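Inositol monophosphatase family protein (Staphylococcus aureus subsp. aureus MSSA476, PDB 4I3Y) probably hydrolyses the phosphate ester of inositol monophosphate in a magnesium-dependent reaction that lithium inhibits. Local coordinates at residues A161-N166 and F203-N208; L193-V198 and A244-S249; K10-I15 and K136-E141; S124-Y129 and F220-L225; T50-Q55 and D94-T99. One frame throughout, in Å; residues are numbered along the deposited sequence.

Contact 1 (A161-N166 and F203-N208); sequences AIISFN and FGAHIN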
# COMPACT_ATOMS: atom_id res chain seq x y z
N ALA A 161 -10.02 5.64 12.34
CA ALA A 161 -8.99 4.65 11.94
C ALA A 161 -9.18 4.18 10.52
O ALA A 161 -10.31 4.14 10.04
CB ALA A 161 -9.00 3.46 12.89
N ILE A 162 -8.07 3.82 9.86
CA ILE A 162 -8.15 3.28 8.50
C ILE A 162 -8.44 1.80 8.61
O ILE A 162 -7.86 1.14 9.43
CB ILE A 162 -6.83 3.53 7.70
CG1 ILE A 162 -6.66 5.04 7.46
CG2 ILE A 162 -6.79 2.72 6.41
CD1 ILE A 162 -5.28 5.42 6.93
N ILE A 163 -9.34 1.27 7.80
CA ILE A 163 -9.46 -0.19 7.82
C ILE A 163 -9.16 -0.81 6.50
O ILE A 163 -9.19 -0.14 5.47
CB ILE A 163 -10.81 -0.73 8.28
CG1 ILE A 163 -11.97 -0.18 7.46
CG2 ILE A 163 -11.00 -0.47 9.76
CD1 ILE A 163 -13.20 -0.95 7.93
N SER A 164 -8.89 -2.11 6.55
CA SER A 164 -8.43 -2.84 5.40
C SER A 164 -9.12 -4.20 5.33
O SER A 164 -9.27 -4.92 6.36
CB SER A 164 -6.91 -3.00 5.58
OG SER A 164 -6.37 -4.14 4.96
N PHE A 165 -9.54 -4.57 4.13
CA PHE A 165 -10.23 -5.84 3.92
C PHE A 165 -10.41 -5.98 2.43
O PHE A 165 -10.24 -4.97 1.68
CB PHE A 165 -11.59 -5.89 4.66
CG PHE A 165 -12.56 -4.79 4.25
CD1 PHE A 165 -13.45 -4.98 3.19
CD2 PHE A 165 -12.61 -3.60 4.96
CE1 PHE A 165 -14.34 -3.97 2.80
CE2 PHE A 165 -13.50 -2.58 4.59
CZ PHE A 165 -14.34 -2.76 3.49
N ASN A 166 -10.73 -7.21 2.00
CA ASN A 166 -10.99 -7.51 0.58
C ASN A 166 -12.47 -7.21 0.34
O ASN A 166 -13.37 -7.94 0.78
CB ASN A 166 -10.62 -8.96 0.24
CG ASN A 166 -10.90 -9.34 -1.21
OD1 ASN A 166 -11.43 -8.55 -1.99
ND2 ASN A 166 -10.55 -10.55 -1.57
N PHE A 203 -3.32 1.06 10.69
CA PHE A 203 -4.71 0.65 10.44
C PHE A 203 -5.36 0.30 11.79
O PHE A 203 -4.67 -0.18 12.68
CB PHE A 203 -4.72 -0.63 9.56
CG PHE A 203 -4.24 -0.43 8.13
CD1 PHE A 203 -3.99 0.84 7.64
CD2 PHE A 203 -4.18 -1.52 7.25
CE1 PHE A 203 -3.56 1.01 6.29
CE2 PHE A 203 -3.78 -1.37 5.94
CZ PHE A 203 -3.45 -0.09 5.45
N GLY A 204 -6.68 0.54 11.90
CA GLY A 204 -7.48 0.07 13.03
C GLY A 204 -7.70 -1.41 13.01
O GLY A 204 -7.69 -2.04 14.08
N ALA A 205 -7.85 -2.00 11.82
CA ALA A 205 -8.20 -3.41 11.73
C ALA A 205 -7.97 -3.91 10.32
O ALA A 205 -7.93 -3.11 9.38
CB ALA A 205 -9.67 -3.65 12.20
N HIS A 206 -7.72 -5.23 10.21
CA HIS A 206 -7.61 -5.91 8.95
C HIS A 206 -8.51 -7.13 9.05
O HIS A 206 -8.49 -7.88 10.06
CB HIS A 206 -6.18 -6.37 8.57
CG HIS A 206 -6.14 -7.24 7.33
ND1 HIS A 206 -6.51 -6.78 6.09
CD2 HIS A 206 -5.72 -8.52 7.14
CE1 HIS A 206 -6.39 -7.75 5.20
NE2 HIS A 206 -5.92 -8.83 5.81
N ILE A 207 -9.30 -7.34 8.02
CA ILE A 207 -10.22 -8.52 8.02
C ILE A 207 -9.84 -9.39 6.84
O ILE A 207 -9.58 -8.83 5.73
CB ILE A 207 -11.66 -8.06 7.75
CG1 ILE A 207 -12.17 -7.22 8.92
CG2 ILE A 207 -12.59 -9.24 7.43
CD1 ILE A 207 -13.29 -6.26 8.49
N ASN A 208 -9.80 -10.72 7.04
CA ASN A 208 -9.72 -11.73 5.94
C ASN A 208 -10.77 -12.85 6.26
O ASN A 208 -10.66 -13.57 7.28
CB ASN A 208 -8.29 -12.32 5.74
CG ASN A 208 -8.20 -13.32 4.55
OD1 ASN A 208 -9.13 -14.11 4.28
ND2 ASN A 208 -7.04 -13.32 3.86
O HOH W 1 -12.10 -9.20 3.65
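The imidazole of His206 meets Ser164 at its edge: ND1 gives a hydrogen bond to Ser164 OG at 2.9 Å, with the hydroxyl 24° out of the ring plane. With chi1 at 152°, the Ser164 hydroxyl swings roughly opposite the backbone N and so reaches the imidazole; it is also hydrogen-bonded to Asp194 of helix 191-200. The Phe203 ring takes two neighbours obliquely, Ser164 CB at 3.5 Å from CD2 and Ile162 CG2 at 3.6 Å from CD1. The backbones behind them are strands 162-164 and 205-208, parallel neighbours in the five-stranded mixed sheet of the inositol monophosphatase fold, with Ser164 and His206 on the same face. Gly204 N donates to Ile162 O, Ser164 N to Ala205 O, and Ile207 N to Ser164 O at 2.9 Å. Past the end of strand 162-164, a water accepts from Asn166 N and donates to Ile207 O, bridging the two chain segments. Phe165 CB packs on Ile207 CB at 3.8 Å, while its ring extends away to helix 172-181 and stacks edge-to-face with Tyr185.

Contact 2 (L193-V198 and A244-S249); sequences LDSMRV and APFIIS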
# COMPACT_ATOMS: atom_id res chain seq x y z
N LEU A 193 1.12 -8.22 5.69
CA LEU A 193 1.49 -6.81 5.69
C LEU A 193 0.35 -5.92 6.19
O LEU A 193 0.56 -4.93 6.96
CB LEU A 193 1.89 -6.37 4.26
CG LEU A 193 3.25 -7.02 3.86
CD1 LEU A 193 3.62 -6.47 2.49
CD2 LEU A 193 4.41 -6.84 4.85
N ASP A 194 -0.86 -6.21 5.71
CA ASP A 194 -2.00 -5.46 6.21
C ASP A 194 -2.09 -5.73 7.73
O ASP A 194 -2.50 -4.82 8.50
CB ASP A 194 -3.32 -5.91 5.53
CG ASP A 194 -3.49 -5.39 4.10
OD1 ASP A 194 -3.90 -4.19 3.91
OD2 ASP A 194 -3.31 -6.24 3.17
N SER A 195 -1.71 -6.94 8.19
CA SER A 195 -1.74 -7.21 9.68
C SER A 195 -0.75 -6.37 10.42
O SER A 195 -1.05 -5.78 11.46
CB SER A 195 -1.51 -8.67 10.00
OG SER A 195 -2.58 -9.40 9.42
N MET A 196 0.44 -6.24 9.84
CA MET A 196 1.48 -5.45 10.49
C MET A 196 1.11 -3.97 10.53
O MET A 196 1.53 -3.25 11.44
CB MET A 196 2.84 -5.59 9.79
CG MET A 196 3.56 -6.90 10.02
SD MET A 196 3.77 -7.37 11.80
CE MET A 196 2.52 -8.67 11.83
N ARG A 197 0.35 -3.49 9.54
CA ARG A 197 -0.14 -2.07 9.65
C ARG A 197 -1.05 -1.93 10.88
O ARG A 197 -1.06 -0.89 11.54
CB ARG A 197 -0.85 -1.67 8.39
CG ARG A 197 0.07 -1.81 7.18
CD ARG A 197 0.13 -0.46 6.48
NE ARG A 197 1.01 -0.53 5.33
CZ ARG A 197 1.12 0.44 4.42
NH1 ARG A 197 0.47 1.60 4.53
NH2 ARG A 197 1.91 0.26 3.41
N VAL A 198 -1.77 -2.99 11.26
CA VAL A 198 -2.62 -2.93 12.49
C VAL A 198 -1.68 -2.89 13.70
O VAL A 198 -1.83 -2.05 14.60
CB VAL A 198 -3.64 -4.08 12.54
CG1 VAL A 198 -4.42 -4.07 13.88
CG2 VAL A 198 -4.64 -4.00 11.37
N ALA A 244 -9.66 -19.75 9.93
CA ALA A 244 -11.06 -19.31 10.17
C ALA A 244 -11.20 -17.88 9.67
O ALA A 244 -10.18 -17.15 9.64
CB ALA A 244 -11.46 -19.40 11.65
N PRO A 245 -12.44 -17.45 9.31
CA PRO A 245 -12.65 -16.05 9.04
C PRO A 245 -12.09 -15.26 10.23
O PRO A 245 -12.33 -15.66 11.39
CB PRO A 245 -14.20 -15.96 8.97
CG PRO A 245 -14.62 -17.30 8.39
CD PRO A 245 -13.70 -18.21 9.19
N PHE A 246 -11.34 -14.20 9.98
CA PHE A 246 -10.59 -13.58 11.05
C PHE A 246 -10.48 -12.10 10.94
O PHE A 246 -10.60 -11.54 9.86
CB PHE A 246 -9.16 -14.24 11.21
CG PHE A 246 -7.98 -13.36 10.82
CD1 PHE A 246 -6.96 -13.10 11.75
CD2 PHE A 246 -7.88 -12.75 9.54
CE1 PHE A 246 -5.88 -12.27 11.41
CE2 PHE A 246 -6.79 -11.95 9.21
CZ PHE A 246 -5.81 -11.67 10.14
N ILE A 247 -10.27 -11.47 12.10
CA ILE A 247 -9.94 -10.08 12.20
C ILE A 247 -8.68 -9.94 13.07
O ILE A 247 -8.53 -10.64 14.06
CB ILE A 247 -11.11 -9.26 12.82
CG1 ILE A 247 -10.68 -7.80 13.00
CG2 ILE A 247 -11.55 -9.90 14.17
CD1 ILE A 247 -11.84 -6.79 13.22
N ILE A 248 -7.73 -9.12 12.67
CA ILE A 248 -6.75 -8.56 13.63
C ILE A 248 -7.07 -7.07 13.83
O ILE A 248 -7.25 -6.34 12.84
CB ILE A 248 -5.28 -8.81 13.21
CG1 ILE A 248 -4.34 -8.30 14.32
CG2 ILE A 248 -5.02 -8.26 11.79
CD1 ILE A 248 -2.93 -8.81 14.09
N SER A 249 -7.20 -6.61 15.08
CA SER A 249 -7.71 -5.26 15.34
C SER A 249 -7.10 -4.60 16.53
O SER A 249 -6.74 -5.25 17.53
CB SER A 249 -9.25 -5.31 15.53
OG SER A 249 -9.74 -4.11 16.11
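Val198 and Ser195, one turn apart on helix 191-200, pack on Ile248 of strand 246-249, a helix-on-sheet contact in the five-stranded mixed sheet; the helix and strand segments run at 37° to each other. The apolar part centres on Val198, whose CB points at the strand. Its CG1 lies 3.8 Å from Ser249 CA and 4.3 Å from Ile248 CG1, and both methyls approach the carbonyl oxygen of Ile248. Ile248 CG1 is anti to the backbone N (chi1 -175°), which leaves CG2 between the backbone N and the carbonyl carbon, turned to the hydroxyl of Ser195.

The polar bonds are made outside the strand: Ser195 OG is hydrogen-bonded to the carbonyl of Cys191, one turn back in its own helix, and also to Gln219, so this buried hydroxyl meets the strand through van der Waals contact. Phe246 offers it a ring edge: CZ lies 4.0 Å from Ser195 OG, near the ring plane, while Ile248 CG2 approaches the same oxygen to 3.6 Å.

Contact 3 (K10-I15 and K136-E141); sequences KTLQQI and KAIRGE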
# COMPACT_ATOMS: atom_id res chain seq x y z
N LYS A 10 18.10 -25.91 22.57
CA LYS A 10 18.43 -24.51 22.29
C LYS A 10 17.53 -23.52 23.01
O LYS A 10 16.36 -23.81 23.32
CB LYS A 10 18.33 -24.26 20.80
CG LYS A 10 19.28 -25.12 20.02
CD LYS A 10 18.80 -25.11 18.57
CE LYS A 10 19.57 -26.12 17.74
NZ LYS A 10 21.01 -25.88 18.06
N THR A 11 18.07 -22.33 23.26
CA THR A 11 17.25 -21.29 23.79
C THR A 11 16.31 -20.72 22.68
O THR A 11 16.58 -20.86 21.49
CB THR A 11 18.12 -20.17 24.39
OG1 THR A 11 18.71 -19.37 23.35
CG2 THR A 11 19.17 -20.71 25.50
N LEU A 12 15.25 -20.02 23.05
CA LEU A 12 14.49 -19.29 22.01
C LEU A 12 15.39 -18.32 21.22
O LEU A 12 15.26 -18.19 20.01
CB LEU A 12 13.28 -18.53 22.60
CG LEU A 12 11.98 -19.35 22.60
CD1 LEU A 12 10.83 -18.39 22.81
CD2 LEU A 12 11.72 -20.20 21.37
N GLN A 13 16.29 -17.63 21.93
CA GLN A 13 17.17 -16.69 21.22
C GLN A 13 18.09 -17.36 20.28
O GLN A 13 18.35 -16.83 19.16
CB GLN A 13 17.85 -15.60 22.13
CG GLN A 13 17.66 -15.70 23.62
CD GLN A 13 16.23 -15.71 24.18
OE1 GLN A 13 15.38 -14.83 23.90
NE2 GLN A 13 15.98 -16.69 25.02
N GLN A 14 18.57 -18.56 20.63
CA GLN A 14 19.35 -19.32 19.63
C GLN A 14 18.53 -19.74 18.43
O GLN A 14 18.99 -19.75 17.28
CB GLN A 14 19.97 -20.57 20.23
CG GLN A 14 21.01 -20.25 21.29
CD GLN A 14 21.52 -21.52 21.95
OE1 GLN A 14 22.74 -21.72 22.02
NE2 GLN A 14 20.63 -22.36 22.44
N ILE A 15 17.30 -20.12 18.69
CA ILE A 15 16.46 -20.44 17.54
C ILE A 15 16.23 -19.13 16.73
O ILE A 15 16.38 -19.11 15.49
CB ILE A 15 15.14 -21.10 17.95
CG1 ILE A 15 15.40 -22.36 18.88
CG2 ILE A 15 14.33 -21.38 16.68
CD1 ILE A 15 14.15 -22.97 19.54
N LYS A 136 9.54 -9.34 13.72
CA LYS A 136 9.61 -10.60 14.48
C LYS A 136 9.01 -10.43 15.86
O LYS A 136 9.01 -9.31 16.40
CB LYS A 136 11.06 -11.10 14.58
CG LYS A 136 11.97 -10.22 15.43
CD LYS A 136 13.37 -10.85 15.53
CE LYS A 136 14.24 -10.10 16.56
NZ LYS A 136 15.57 -10.78 16.58
N ALA A 137 8.48 -11.53 16.38
CA ALA A 137 7.92 -11.61 17.72
C ALA A 137 8.58 -12.82 18.44
O ALA A 137 8.67 -13.92 17.86
CB ALA A 137 6.44 -11.78 17.63
N ILE A 138 9.07 -12.57 19.66
CA ILE A 138 9.72 -13.60 20.48
C ILE A 138 9.17 -13.59 21.87
O ILE A 138 9.27 -12.56 22.56
CB ILE A 138 11.24 -13.36 20.63
CG1 ILE A 138 11.93 -13.48 19.27
CG2 ILE A 138 11.83 -14.31 21.71
CD1 ILE A 138 12.40 -12.16 18.77
N ARG A 139 8.58 -14.72 22.28
CA ARG A 139 7.90 -14.82 23.58
C ARG A 139 8.94 -14.55 24.67
O ARG A 139 9.95 -15.20 24.69
CB ARG A 139 7.29 -16.22 23.72
CG ARG A 139 6.53 -16.58 24.99
CD ARG A 139 5.46 -17.63 24.59
NE ARG A 139 4.28 -17.05 25.13
CZ ARG A 139 3.12 -16.78 24.60
NH1 ARG A 139 2.65 -17.19 23.43
NH2 ARG A 139 2.34 -16.16 25.42
N GLY A 140 8.70 -13.56 25.52
CA GLY A 140 9.65 -13.25 26.60
C GLY A 140 10.49 -12.01 26.27
O GLY A 140 10.85 -11.26 27.17
N GLU A 141 10.77 -11.77 25.00
CA GLU A 141 11.57 -10.62 24.56
C GLU A 141 10.75 -9.44 24.01
O GLU A 141 11.06 -8.30 24.31
CB GLU A 141 12.51 -11.05 23.46
CG GLU A 141 13.96 -11.27 23.78
CD GLU A 141 14.78 -11.45 22.50
OE1 GLU A 141 15.25 -10.43 21.94
OE2 GLU A 141 14.98 -12.61 22.02
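Leu12, Gln13 and Glu141 account for most of the surface buried here, where the first turn of helix 12-35 meets the end of strand 133-138 and the turn after it. Leu12 points its CB at the strand, and its CD1 methyl does the touching: it sits 3.8 Å from the carbonyl oxygen of Arg139 and 4.3 Å from Ile138 CG2. The polar part of the contact is nearer the solvent. Gln13 bends at chi2 (-57°), and its side chain crosses that of Glu141 at a slant, with the amide and carboxylate planes 51° apart. The amide end of Gln13 lies close to the Glu141 carboxylate. Glu141 is placed by the turn, in which its N is hydrogen-bonded to Ile138 O at 3.0 Å. On the helix side, Thr11 is the N-cap: its OG1 accepts from Gln14 N at 2.8 Å, fixing the start of the helix that carries Leu12 and Gln13. This is a surface contact. Further along the helix, Asp16 forms a salt bridge with Lys136 and Ile15 rests on Leu123 of strand 120-128; Arg139 and Ala137 rest on Leu221 of helix 219-225, so the strand end is joined to both helices.

Contact 4 (S124-Y129 and F220-L225); sequences SYVYDY and FLFAEL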
# COMPACT_ATOMS: atom_id res chain seq x y z
N SER A 124 7.55 -15.79 15.87
CA SER A 124 6.80 -15.37 14.66
C SER A 124 7.57 -14.41 13.80
O SER A 124 8.32 -13.60 14.33
CB SER A 124 5.48 -14.72 15.05
OG SER A 124 4.69 -15.68 15.74
N TYR A 125 7.39 -14.49 12.48
CA TYR A 125 8.15 -13.71 11.56
C TYR A 125 7.27 -13.30 10.39
O TYR A 125 6.59 -14.17 9.80
CB TYR A 125 9.33 -14.55 10.97
CG TYR A 125 10.28 -15.02 12.05
CD1 TYR A 125 11.27 -14.17 12.56
CD2 TYR A 125 10.10 -16.27 12.64
CE1 TYR A 125 12.09 -14.57 13.61
CE2 TYR A 125 10.86 -16.67 13.71
CZ TYR A 125 11.88 -15.84 14.16
OH TYR A 125 12.65 -16.29 15.16
N VAL A 126 7.35 -11.99 10.04
CA VAL A 126 6.80 -11.43 8.80
C VAL A 126 7.89 -10.62 8.11
O VAL A 126 8.27 -9.53 8.57
CB VAL A 126 5.54 -10.57 9.00
CG1 VAL A 126 5.03 -10.10 7.63
CG2 VAL A 126 4.43 -11.37 9.72
N TYR A 127 8.40 -11.18 7.02
CA TYR A 127 9.51 -10.51 6.34
C TYR A 127 9.01 -9.76 5.15
O TYR A 127 8.74 -10.40 4.09
CB TYR A 127 10.63 -11.50 5.89
CG TYR A 127 11.90 -10.83 5.38
CD1 TYR A 127 12.22 -9.50 5.74
CD2 TYR A 127 12.81 -11.54 4.56
CE1 TYR A 127 13.37 -8.89 5.26
CE2 TYR A 127 13.97 -10.93 4.05
CZ TYR A 127 14.23 -9.63 4.42
OH TYR A 127 15.36 -9.05 3.95
N ASP A 128 8.93 -8.44 5.31
CA ASP A 128 8.59 -7.56 4.18
C ASP A 128 9.85 -7.41 3.34
O ASP A 128 10.66 -6.51 3.60
CB ASP A 128 8.13 -6.25 4.75
CG ASP A 128 7.77 -5.21 3.68
OD1 ASP A 128 8.07 -5.37 2.52
OD2 ASP A 128 7.21 -4.20 4.07
N TYR A 129 10.03 -8.32 2.39
CA TYR A 129 11.30 -8.40 1.70
C TYR A 129 11.51 -7.17 0.77
O TYR A 129 12.61 -6.61 0.74
CB TYR A 129 11.48 -9.72 0.94
CG TYR A 129 12.57 -9.61 -0.11
CD1 TYR A 129 13.91 -9.68 0.25
CD2 TYR A 129 12.25 -9.34 -1.42
CE1 TYR A 129 14.91 -9.52 -0.69
CE2 TYR A 129 13.23 -9.18 -2.37
CZ TYR A 129 14.56 -9.29 -1.97
OH TYR A 129 15.55 -9.09 -2.84
N PHE A 220 -0.68 -14.36 15.52
CA PHE A 220 -1.07 -14.70 16.91
C PHE A 220 -0.13 -14.12 17.92
O PHE A 220 -0.56 -13.50 18.87
CB PHE A 220 -1.11 -16.22 17.16
CG PHE A 220 -2.25 -16.94 16.45
CD1 PHE A 220 -3.51 -17.01 17.02
CD2 PHE A 220 -2.03 -17.58 15.21
CE1 PHE A 220 -4.54 -17.68 16.36
CE2 PHE A 220 -3.05 -18.23 14.56
CZ PHE A 220 -4.32 -18.26 15.12
N LEU A 221 1.17 -14.35 17.75
CA LEU A 221 2.09 -13.89 18.81
C LEU A 221 2.24 -12.38 18.79
O LEU A 221 2.36 -11.73 19.87
CB LEU A 221 3.44 -14.63 18.67
CG LEU A 221 4.49 -14.30 19.71
CD1 LEU A 221 3.93 -14.65 21.06
CD2 LEU A 221 5.78 -15.09 19.43
N PHE A 222 2.19 -11.77 17.57
CA PHE A 222 2.18 -10.31 17.50
C PHE A 222 1.00 -9.74 18.28
O PHE A 222 1.15 -8.74 18.98
CB PHE A 222 2.20 -9.81 16.05
CG PHE A 222 3.56 -9.95 15.37
CD1 PHE A 222 4.53 -8.95 15.50
CD2 PHE A 222 3.85 -11.04 14.57
CE1 PHE A 222 5.78 -9.09 14.89
CE2 PHE A 222 5.09 -11.18 13.95
CZ PHE A 222 6.05 -10.20 14.09
N ALA A 223 -0.19 -10.35 18.13
CA ALA A 223 -1.42 -9.82 18.73
C ALA A 223 -1.32 -9.95 20.26
O ALA A 223 -1.60 -9.01 20.99
CB ALA A 223 -2.65 -10.57 18.19
N GLU A 224 -0.82 -11.10 20.73
CA GLU A 224 -0.61 -11.26 22.18
C GLU A 224 0.39 -10.23 22.75
O GLU A 224 0.10 -9.54 23.72
CB GLU A 224 -0.09 -12.67 22.44
CG GLU A 224 0.22 -12.95 23.91
CD GLU A 224 0.35 -14.43 24.17
OE1 GLU A 224 0.26 -15.23 23.24
OE2 GLU A 224 0.56 -14.77 25.34
N LEU A 225 1.55 -10.06 22.10
CA LEU A 225 2.61 -9.26 22.72
C LEU A 225 2.31 -7.76 22.62
O LEU A 225 2.78 -6.97 23.43
CB LEU A 225 3.98 -9.58 22.11
CG LEU A 225 4.49 -11.04 22.29
CD1 LEU A 225 5.94 -11.09 21.92
CD2 LEU A 225 4.23 -11.59 23.72
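Ser124 touches two consecutive residues of the helix, Leu221 and Phe222. Its OG lies 3.4 Å from Leu221 CB and 3.9 Å from Leu221 CD2, while its CB sits 3.7 Å from Phe222 CE2. The hydroxyl is turned beside its own backbone N (chi1 -62°), which puts it over the start of the Leu221 side chain and leaves CB for the aromatic ring. Phe222 reaches the strand with CE2 and CZ. Val126, two residues along and on the same face as Ser124, brings CG2 obliquely to within 4.3 Å of CE2, and Tyr125 N stands at the ring's edge, near its plane.

Here helix 219-225 lies across strand 120-128, the two segments making an angle of 107°, on one face of the seven-stranded mixed sheet that, with the five-stranded sheet, belongs to the inositol monophosphatase fold. Tyr125 points to the other face, where it packs on helix 12-35 and is hydrogen-bonded to Asp16, so this part of the sheet has helices on both sides.

Further out, Ser124 OG has a weak hydrogen bond to the carbonyl of Ala218, just ahead of the helix. Leu221 and Phe222 also rest on Ala137 of the adjoining strand 133-138, and Phe222 on Tyr135 as well. Leu221 points its CB at the strand, whereas Phe222 leaves the helix to one side and reaches the sheet with its ring. Within the helix, Leu225 N donates to Leu221 O at 2.9 Å.

Contact 5 (T50-Q55 and D94-T99); sequences TNVDKQ and DPIDGT. With MG (magnesium ion), chain D; PO4 (phosphate ion), chain C.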
# COMPACT_ATOMS: atom_id res chain seq x y z
N THR A 50 4.39 -19.25 -7.72
CA THR A 50 5.55 -19.11 -8.61
C THR A 50 6.71 -19.97 -8.12
O THR A 50 6.63 -20.61 -7.07
CB THR A 50 6.05 -17.66 -8.68
OG1 THR A 50 6.65 -17.29 -7.43
CG2 THR A 50 4.86 -16.69 -9.05
N ASN A 51 7.78 -19.95 -8.89
CA ASN A 51 9.01 -20.60 -8.55
C ASN A 51 9.60 -19.94 -7.32
O ASN A 51 10.31 -20.59 -6.57
CB ASN A 51 9.98 -20.46 -9.71
CG ASN A 51 10.41 -19.03 -9.92
OD1 ASN A 51 11.59 -18.70 -9.74
ND2 ASN A 51 9.46 -18.16 -10.26
N VAL A 52 9.29 -18.65 -7.11
CA VAL A 52 9.76 -17.97 -5.90
C VAL A 52 9.10 -18.62 -4.66
O VAL A 52 9.80 -18.99 -3.68
CB VAL A 52 9.48 -16.46 -5.94
CG1 VAL A 52 9.92 -15.78 -4.63
CG2 VAL A 52 10.10 -15.80 -7.19
N ASP A 53 7.76 -18.71 -4.66
CA ASP A 53 7.06 -19.39 -3.57
C ASP A 53 7.68 -20.79 -3.35
O ASP A 53 8.02 -21.14 -2.22
CB ASP A 53 5.55 -19.60 -3.87
CG ASP A 53 4.81 -18.33 -4.30
OD1 ASP A 53 5.11 -17.78 -5.42
OD2 ASP A 53 3.91 -17.90 -3.51
N LYS A 54 7.74 -21.60 -4.41
CA LYS A 54 8.19 -23.02 -4.32
C LYS A 54 9.63 -23.21 -3.83
O LYS A 54 9.87 -24.00 -2.88
CB LYS A 54 8.00 -23.70 -5.65
CG LYS A 54 6.53 -23.78 -6.09
CD LYS A 54 6.43 -24.67 -7.33
CE LYS A 54 5.06 -25.27 -7.53
NZ LYS A 54 4.34 -24.44 -8.55
N GLN A 55 10.57 -22.44 -4.38
CA GLN A 55 11.97 -22.46 -3.86
C GLN A 55 12.17 -22.01 -2.41
O GLN A 55 12.89 -22.68 -1.62
CB GLN A 55 12.88 -21.62 -4.74
CG GLN A 55 13.18 -22.27 -6.08
CD GLN A 55 13.88 -23.62 -5.89
OE1 GLN A 55 13.34 -24.66 -6.27
NE2 GLN A 55 15.05 -23.60 -5.24
N ASP A 94 4.13 -19.45 5.25
CA ASP A 94 3.66 -18.95 3.95
C ASP A 94 4.90 -18.45 3.18
O ASP A 94 5.46 -17.40 3.56
CB ASP A 94 2.70 -17.80 4.16
CG ASP A 94 1.91 -17.50 2.92
OD1 ASP A 94 2.40 -17.80 1.81
OD2 ASP A 94 0.78 -17.04 3.11
N PRO A 95 5.36 -19.21 2.15
CA PRO A 95 6.67 -18.80 1.63
C PRO A 95 6.62 -17.46 0.91
O PRO A 95 7.58 -16.69 0.98
CB PRO A 95 7.05 -19.94 0.72
CG PRO A 95 5.71 -20.57 0.29
CD PRO A 95 4.86 -20.46 1.53
N ILE A 96 5.52 -17.19 0.19
CA ILE A 96 5.29 -15.81 -0.24
C ILE A 96 3.81 -15.52 0.10
O ILE A 96 2.93 -16.16 -0.44
CB ILE A 96 5.51 -15.60 -1.75
CG1 ILE A 96 7.02 -15.71 -2.16
CG2 ILE A 96 4.86 -14.26 -2.20
CD1 ILE A 96 7.82 -14.50 -1.75
N ASP A 97 3.57 -14.57 1.00
CA ASP A 97 2.22 -14.17 1.29
C ASP A 97 2.01 -12.90 0.45
O ASP A 97 2.82 -12.02 0.50
CB ASP A 97 1.97 -13.93 2.77
CG ASP A 97 0.54 -13.38 3.00
OD1 ASP A 97 -0.41 -14.07 2.57
OD2 ASP A 97 0.39 -12.29 3.60
N GLY A 98 0.93 -12.84 -0.34
CA GLY A 98 0.79 -11.83 -1.39
C GLY A 98 1.47 -12.18 -2.72
O GLY A 98 2.09 -11.32 -3.38
N THR A 99 1.33 -13.43 -3.15
CA THR A 99 1.82 -13.87 -4.46
C THR A 99 1.29 -13.00 -5.61
O THR A 99 2.03 -12.72 -6.56
CB THR A 99 1.49 -15.37 -4.69
OG1 THR A 99 1.94 -16.11 -3.54
CG2 THR A 99 2.21 -15.91 -5.88
MG MG D . 1.51 -17.71 0.06
P PO4 C . -0.59 -16.42 -1.01
O1 PO4 C . -1.91 -17.17 -1.23
O2 PO4 C . -0.65 -14.97 -1.56
O3 PO4 C . -0.40 -16.41 0.49
O4 PO4 C . 0.50 -17.17 -1.84
O HOH W 2 2.99 -19.06 -1.02
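Asp53 and Thr99 reach for each other from opposite directions, bringing Asp53 OD2 to 2.7 Å from Thr99 OG1. The same hydroxyl lies very close to phosphate O4. The other carboxylate oxygen, OD1, is gripped by Thr50, the N-cap of its helix: Thr50 OG1 meets it nearly along the C-O axis at 2.6 Å, and Thr50 N from above the carboxylate plane. Thr50 and Asp53 thus form a capping box that fixes the carboxylate's rotation. Ile96 crosses Asp53 at about a right angle, CB 3.3 Å from OD2, and its CD1 meets Val52 CG1 at 3.8 Å.

Asp53 reaches a magnesium ion through a water, which donates to OD2 and binds the metal. The magnesium is also bound by Asp94 OD1 at 2.0 Å, Ile96 O at 2.1 Å, Glu76, and O3 and O4 of the phosphate, which probably came from the crystallisation liquor. A second magnesium lies about 4 Å from the Thr99 side chain. Gly98 N and Thr99 N both donate to phosphate O2. The segment 94-99 carries the DPIDGT sequence of the family's metal-binding motif. It links the end of strand 89-97 to helix 99-105, whose Leu102 packs on Thr50, Val52 and Ile96, while Pro95 rests on Ile56 and Gln57 of helix 51-67.

Overall arrangement
Contact 5 carries a magnesium ion and the phosphate; the other four are packing contacts of the two sheets and their helices. Contacts 1 and 2 share the five-stranded sheet, their centres 7 Å apart, and join where Asn208 O meets Phe246 N at 2.9 Å. Contacts 3 and 4 share the seven-stranded sheet, where Ala137 N pairs with Ser124 O. Between the sheets, Met196 of contact 2 places its CE 3.9 Å from both Phe222 CD2 and Val126 CG2 of contact 4, bridging the two pairs. Contact 5 reaches the same sheet as contacts 3 and 4. Its nearest atoms lie about 5 Å from those of contact 2 and about 7 Å from those of contacts 1 and 4, whereas contact 3 is about 14 Å off.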